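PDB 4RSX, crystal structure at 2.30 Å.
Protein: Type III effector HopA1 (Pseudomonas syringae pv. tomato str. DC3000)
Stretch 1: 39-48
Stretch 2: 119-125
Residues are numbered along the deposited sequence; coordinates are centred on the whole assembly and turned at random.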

# COMPACT_ATOMS: atom_id res chain seq x y z
N HIS A 39 -5.06 12.06 7.24
CA HIS A 39 -6.39 12.59 6.96
C HIS A 39 -6.42 13.93 6.21
O HIS A 39 -7.14 14.84 6.61
N SER A 40 -5.65 14.01 5.12
CA SER A 40 -5.62 15.21 4.27
C SER A 40 -7.00 15.56 3.72
O SER A 40 -7.84 14.68 3.47
N HIS A 41 -7.25 16.85 3.54
CA HIS A 41 -8.46 17.29 2.86
C HIS A 41 -8.25 16.94 1.39
O HIS A 41 -7.13 17.03 0.89
N PRO A 42 -9.31 16.52 0.70
CA PRO A 42 -9.13 16.07 -0.69
C PRO A 42 -8.61 17.18 -1.59
O PRO A 42 -8.76 18.37 -1.27
N MET A 43 -8.01 16.78 -2.71
CA MET A 43 -7.70 17.72 -3.78
C MET A 43 -9.02 18.30 -4.32
O MET A 43 -10.10 17.74 -4.09
N SER A 44 -8.94 19.42 -5.02
CA SER A 44 -10.13 20.14 -5.48
C SER A 44 -10.90 19.35 -6.55
O SER A 44 -10.41 18.33 -7.05
N ASP A 45 -12.10 19.82 -6.90
CA ASP A 45 -12.88 19.20 -7.97
C ASP A 45 -12.14 19.14 -9.31
O ASP A 45 -12.13 18.11 -9.99
N GLU A 46 -11.53 20.26 -9.69
CA GLU A 46 -10.76 20.32 -10.93
C GLU A 46 -9.56 19.40 -10.87
O GLU A 46 -9.19 18.79 -11.87
N GLN A 47 -8.93 19.33 -9.70
CA GLN A 47 -7.77 18.46 -9.54
C GLN A 47 -8.16 16.99 -9.71
O GLN A 47 -7.45 16.24 -10.39
N GLN A 48 -9.31 16.60 -9.16
CA GLN A 48 -9.87 15.25 -9.35
C GLN A 48 -10.12 14.94 -10.82
O GLN A 48 -9.74 13.88 -11.34
N GLN A 119 0.99 14.76 -0.82
CA GLN A 119 -0.17 15.63 -0.69
C GLN A 119 -1.00 15.48 -1.97
O GLN A 119 -0.45 15.42 -3.07
N PRO A 120 -2.33 15.38 -1.81
CA PRO A 120 -3.30 15.01 -2.84
C PRO A 120 -3.19 15.89 -4.07
O PRO A 120 -3.52 15.46 -5.18
N GLN A 121 -2.72 17.12 -3.88
CA GLN A 121 -2.46 18.04 -4.99
C GLN A 121 -1.37 17.51 -5.91
O GLN A 121 -1.23 17.97 -7.05
N TYR A 122 -0.59 16.54 -5.43
CA TYR A 122 0.45 15.95 -6.26
C TYR A 122 0.15 14.53 -6.73
O TYR A 122 1.00 13.89 -7.34
N ALA A 123 -1.06 14.04 -6.46
CA ALA A 123 -1.41 12.67 -6.83
C ALA A 123 -1.22 12.38 -8.32
O ALA A 123 -0.65 11.35 -8.70
N THR A 124 -1.67 13.30 -9.16
CA THR A 124 -1.57 13.14 -10.61
C THR A 124 -0.11 13.01 -11.04
O THR A 124 0.24 12.10 -11.80
N GLN A 125 0.73 13.91 -10.56
CA GLN A 125 2.16 13.83 -10.83
C GLN A 125 2.75 12.50 -10.38
O GLN A 125 3.53 11.88 -11.11

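Two segments distant in sequence can pack closely without a single direct hydrogen bond when apolar side chains meet in the middle and waters bridge some of the polar groups. The contact between residues 39-48 and 119-125 of HopA1 is a compact example, burying 327 Å² in total.

Stretch 1 enters the contact at Ser40, since His39 lies out of reach. Ser40, in the m rotamer, points toward stretch 2 and sets its CB 3.8 Å from Pro120 CG. His41 contributes mainly its backbone: its carbonyl O lies 3.7 Å from Pro120 CG, while its t side chain leads away. His41 O accepts from water 1 (2.4 Å), which in turn accepts from Gln121 NE2 (3.0 Å). The CA-to-CB bond of Pro42 points away, and the residue touches little.

Met43 is the buried centrepiece. The backbone sets Met43 CB 4.0 Å from Pro120 CB, and the p, t, p side chain carries Met43 CE to 3.7 Å from Ala123 CB and 3.2 Å from Pro120 O. Pro120 O also accepts from Ala123 N at 3.1 Å, and the methyl packs against this turn leading into the second helix.

Ser44 caps the first helix, its OG (chi1 p) accepting from Gln47 N at 3.2 Å. Gln47 returns the favour: its OE1 accepts from Ser44 N at 2.9 Å, a bond made with the side chain in m, t and its CA-to-CB bond toward stretch 2. Gln47 OE1 also lies 3.8 Å from Gln121 CG and accepts from water 2 (2.7 Å), which accepts from Gln121 NE2 (3.0 Å). With Gln121 in m, p, its NE2 donates to both waters 1 and 2. A third water donates to Gln47 O (2.6 Å) and accepts from Thr124 OG1 (2.7 Å; chi1 m). Gln48 turns away, its NE2 donating to Met43 O at 3.0 Å.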

# COMPACT_ATOMS: atom_id res chain seq x y z
CB HIS A 39 -7.24 12.65 8.24
CG HIS A 39 -7.57 11.29 8.79
ND1 HIS A 39 -8.27 10.34 8.08
CD2 HIS A 39 -7.29 10.73 10.00
CE1 HIS A 39 -8.41 9.25 8.81
NE2 HIS A 39 -7.82 9.46 9.98
CB SER A 40 -4.67 15.02 3.09
OG SER A 40 -3.30 15.05 3.49
CB HIS A 41 -8.67 18.79 3.06
CG HIS A 41 -10.07 19.25 2.79
ND1 HIS A 41 -10.47 19.75 1.57
CD2 HIS A 41 -11.16 19.28 3.59
CE1 HIS A 41 -11.75 20.08 1.63
NE2 HIS A 41 -12.19 19.80 2.84
CB PRO A 42 -10.54 15.68 -1.14
CG PRO A 42 -11.33 15.49 0.15
CD PRO A 42 -10.72 16.42 1.14
CB MET A 43 -6.93 17.02 -4.90
CG MET A 43 -7.80 16.13 -5.77
SD MET A 43 -6.89 15.19 -7.02
CE MET A 43 -6.19 13.88 -6.00
CB SER A 44 -9.73 21.50 -6.03
OG SER A 44 -8.98 21.35 -7.23
CB ASP A 45 -14.23 19.91 -8.16
CG ASP A 45 -15.29 19.43 -7.19
OD1 ASP A 45 -16.24 20.19 -6.94
OD2 ASP A 45 -15.18 18.28 -6.69
CB GLU A 46 -10.26 21.75 -11.18
CG GLU A 46 -11.26 22.65 -11.85
CD GLU A 46 -10.78 24.08 -11.91
OE1 GLU A 46 -11.38 24.91 -11.19
OE2 GLU A 46 -9.81 24.35 -12.66
CB GLN A 47 -7.05 18.76 -8.21
CG GLN A 47 -6.21 20.06 -8.30
CD GLN A 47 -5.69 20.52 -6.95
OE1 GLN A 47 -6.24 20.18 -5.89
NE2 GLN A 47 -4.62 21.31 -6.98
CB GLN A 48 -11.15 15.09 -8.53
CG GLN A 48 -10.89 15.19 -7.02
CD GLN A 48 -12.15 15.05 -6.15
OE1 GLN A 48 -13.04 14.24 -6.43
NE2 GLN A 48 -12.21 15.84 -5.08
CB GLN A 119 0.27 17.08 -0.45
CG GLN A 119 0.94 17.27 0.90
CD GLN A 119 1.23 18.73 1.23
OE1 GLN A 119 2.21 19.04 1.93
NE2 GLN A 119 0.38 19.62 0.76
CB PRO A 120 -4.65 15.27 -2.16
CG PRO A 120 -4.37 15.16 -0.70
CD PRO A 120 -2.98 15.70 -0.52
CB GLN A 121 -2.08 19.43 -4.45
CG GLN A 121 -3.18 20.15 -3.64
CD GLN A 121 -3.40 19.56 -2.24
OE1 GLN A 121 -2.54 18.86 -1.70
NE2 GLN A 121 -4.57 19.83 -1.66
CB TYR A 122 1.80 16.00 -5.54
CG TYR A 122 2.37 17.38 -5.53
CD1 TYR A 122 3.06 17.88 -6.64
CD2 TYR A 122 2.19 18.22 -4.45
CE1 TYR A 122 3.57 19.16 -6.66
CE2 TYR A 122 2.71 19.50 -4.45
CZ TYR A 122 3.39 19.97 -5.56
OH TYR A 122 3.89 21.25 -5.56
CB ALA A 123 -2.82 12.33 -6.40
CB THR A 124 -2.26 14.31 -11.34
OG1 THR A 124 -3.67 14.26 -11.06
CG2 THR A 124 -2.07 14.22 -12.83
CB GLN A 125 2.91 14.98 -10.12
CG GLN A 125 2.86 16.31 -10.84
CD GLN A 125 3.99 17.24 -10.42
OE1 GLN A 125 3.75 18.38 -10.03
NE2 GLN A 125 5.22 16.76 -10.51
O HOH W 1 -5.44 18.75 1.02
O HOH W 2 -6.21 21.45 -3.54
O HOH W 3 -4.82 16.52 -10.29